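Local coordinates for CurK, CurL fusion protein (Moorea producens 3L, PDB 4MYZ) that joins the C-terminal docking domain of CurK to the N-terminal docking domain of CurL, which probably pair to pass intermediates between successive modules of the curacin A polyketide synthase, at residues A20-E25 with Q58-A63. Numbering follows the deposited sequence.
Sequences ASVLQE and QRALIA
V22 and L23 on helix 15-32 meet A60 and R59 on helix 56-71 in two separate contacts, one buried and one at the surface. The first helix is the CurK docking part and the second the CurL part of an engineered fusion. The CB of V22 is directed toward helix 56-71. With CG1 anti to the backbone N (chi1 163°), that methyl is the branch that reaches across, and it comes to 4.1 Å from CB of A60. The contact is thus one methyl against another, since the alanine has no more than its CB to offer. Here the backbones come nearest, CA of V22 lying 7.1 Å from CA of A60.

One residue along, L23 leaves its helix to the side, but its end bends back toward R59. Its CG lies anti to the carbonyl carbon (chi1 -67°), and CD2 touches CD of R59 at 3.8 Å. R59 starts out toward helix 15-32 and then runs extended from CG to NE, crossing the leucine at a slant. The leucine therefore meets the aliphatic shaft, while the guanidinium is carried on past it on the exposed side of the contact. Farther along helix 15-32, I26 also touches the R59 side chain.

L61 of the second subunit packs on V22, and R68 of that subunit makes a salt bridge to OE1 of E25. Each chain supplies one CurK and one CurL helix to this dimeric helical docking complex, and the two segments here run roughly parallel, in the same direction. No hydrogen bond links 20-25 to 58-63 and only 113 Å² is buried, so within this fusion the two segments meet through apolar contact, with the arginine contributing its methylenes.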
loop_
_atom_site.group_PDB
_atom_site.type_symbol
_atom_site.label_atom_id
_atom_site.label_comp_id
_atom_site.label_asym_id
_atom_site.label_seq_id
_atom_site.Cartn_x
_atom_site.Cartn_y
_atom_site.Cartn_z
ATOM N N ALA B 20 4.504 11.488 -0.150
ATOM C CA ALA B 20 3.534 12.183 0.680
ATOM C C ALA B 20 2.118 11.708 0.416
ATOM O O ALA B 20 1.341 11.517 1.352
ATOM C CB ALA B 20 3.617 13.668 0.469
ATOM N N SER B 21 1.789 11.508 -0.860
ATOM C CA SER B 21 0.458 11.075 -1.231
ATOM C C SER B 21 0.173 9.652 -0.723
ATOM O O SER B 21 -0.942 9.355 -0.278
ATOM C CB SER B 21 0.289 11.119 -2.738
ATOM O OG SER B 21 0.286 12.465 -3.218
ATOM N N VAL B 22 1.165 8.768 -0.819
ATOM C CA VAL B 22 1.049 7.430 -0.270
ATOM C C VAL B 22 0.762 7.512 1.236
ATOM O O VAL B 22 -0.105 6.820 1.762
ATOM C CB VAL B 22 2.312 6.627 -0.598
ATOM C CG1 VAL B 22 2.445 5.389 0.277
ATOM C CG2 VAL B 22 2.285 6.260 -2.066
ATOM N N LEU B 23 1.517 8.330 1.944
ATOM C CA LEU B 23 1.328 8.445 3.392
ATOM C C LEU B 23 -0.067 8.963 3.747
ATOM O O LEU B 23 -0.718 8.482 4.679
ATOM C CB LEU B 23 2.414 9.305 4.028
ATOM C CG LEU B 23 3.800 8.702 3.983
ATOM C CD1 LEU B 23 4.852 9.721 4.395
ATOM C CD2 LEU B 23 3.908 7.508 4.911
ATOM N N GLN B 24 -0.542 9.943 2.986
ATOM C CA GLN B 24 -1.895 10.443 3.198
ATOM C C GLN B 24 -2.939 9.346 2.983
ATOM O O GLN B 24 -3.930 9.242 3.714
ATOM C CB GLN B 24 -2.183 11.608 2.258
ATOM C CG GLN B 24 -1.418 12.899 2.539
ATOM C CD GLN B 24 -1.415 13.807 1.300
ATOM O OE1 GLN B 24 -2.271 13.679 0.421
ATOM N NE2 GLN B 24 -0.429 14.683 1.203
ATOM N N GLU B 25 -2.751 8.518 1.964
ATOM C CA GLU B 25 -3.688 7.434 1.749
ATOM C C GLU B 25 -3.631 6.398 2.859
ATOM O O GLU B 25 -4.672 5.881 3.255
ATOM C CB GLU B 25 -3.475 6.761 0.401
ATOM C CG GLU B 25 -4.731 6.159 -0.169
ATOM C CD GLU B 25 -5.793 7.201 -0.540
ATOM O OE1 GLU B 25 -6.964 6.846 -0.484
ATOM O OE2 GLU B 25 -5.452 8.349 -0.918
ATOM N N GLN B 58 7.841 1.155 2.735
ATOM C CA GLN B 58 7.727 0.190 3.840
ATOM C C GLN B 58 6.362 0.299 4.488
ATOM O O GLN B 58 5.716 -0.726 4.778
ATOM C CB GLN B 58 8.826 0.417 4.876
ATOM C CG GLN B 58 10.194 -0.091 4.397
ATOM C CD GLN B 58 11.342 0.344 5.285
ATOM O OE1 GLN B 58 11.344 1.414 5.862
ATOM N NE2 GLN B 58 12.407 -0.470 5.278
ATOM N N ARG B 59 5.938 1.532 4.787
ATOM C CA ARG B 59 4.605 1.704 5.346
ATOM C C ARG B 59 3.512 1.208 4.397
ATOM O O ARG B 59 2.491 0.678 4.834
ATOM C CB ARG B 59 4.345 3.140 5.769
ATOM C CG ARG B 59 5.201 3.646 6.896
ATOM C CD ARG B 59 4.527 4.856 7.501
ATOM N NE ARG B 59 5.258 5.494 8.591
ATOM C CZ ARG B 59 5.194 5.134 9.859
ATOM N NH1 ARG B 59 4.496 4.076 10.236
ATOM N NH2 ARG B 59 5.836 5.865 10.768
ATOM N N ALA B 60 3.723 1.388 3.098
ATOM C CA ALA B 60 2.755 0.923 2.098
ATOM C C ALA B 60 2.624 -0.570 2.151
ATOM O O ALA B 60 1.509 -1.071 2.040
ATOM C CB ALA B 60 3.120 1.364 0.714
ATOM N N LEU B 61 3.718 -1.310 2.292
ATOM C CA LEU B 61 3.624 -2.766 2.376
ATOM C C LEU B 61 2.761 -3.171 3.572
ATOM O O LEU B 61 1.912 -4.038 3.469
ATOM C CB LEU B 61 5.021 -3.384 2.468
ATOM C CG LEU B 61 5.042 -4.905 2.611
ATOM C CD1 LEU B 61 4.267 -5.568 1.496
ATOM C CD2 LEU B 61 6.481 -5.391 2.704
ATOM N N ILE B 62 3.035 -2.550 4.721
ATOM C CA ILE B 62 2.265 -2.887 5.943
ATOM C C ILE B 62 0.771 -2.588 5.714
ATOM O O ILE B 62 -0.088 -3.416 6.044
ATOM C CB ILE B 62 2.827 -2.123 7.149
ATOM C CG1 ILE B 62 4.220 -2.648 7.492
ATOM C CG2 ILE B 62 1.910 -2.226 8.343
ATOM C CD1 ILE B 62 4.998 -1.770 8.428
ATOM N N ALA B 63 0.468 -1.438 5.128
ATOM C CA ALA B 63 -0.912 -1.019 4.933
ATOM C C ALA B 63 -1.618 -1.917 3.927
ATOM O O ALA B 63 -2.814 -2.228 4.115
ATOM C CB ALA B 63 -0.937 0.422 4.455
#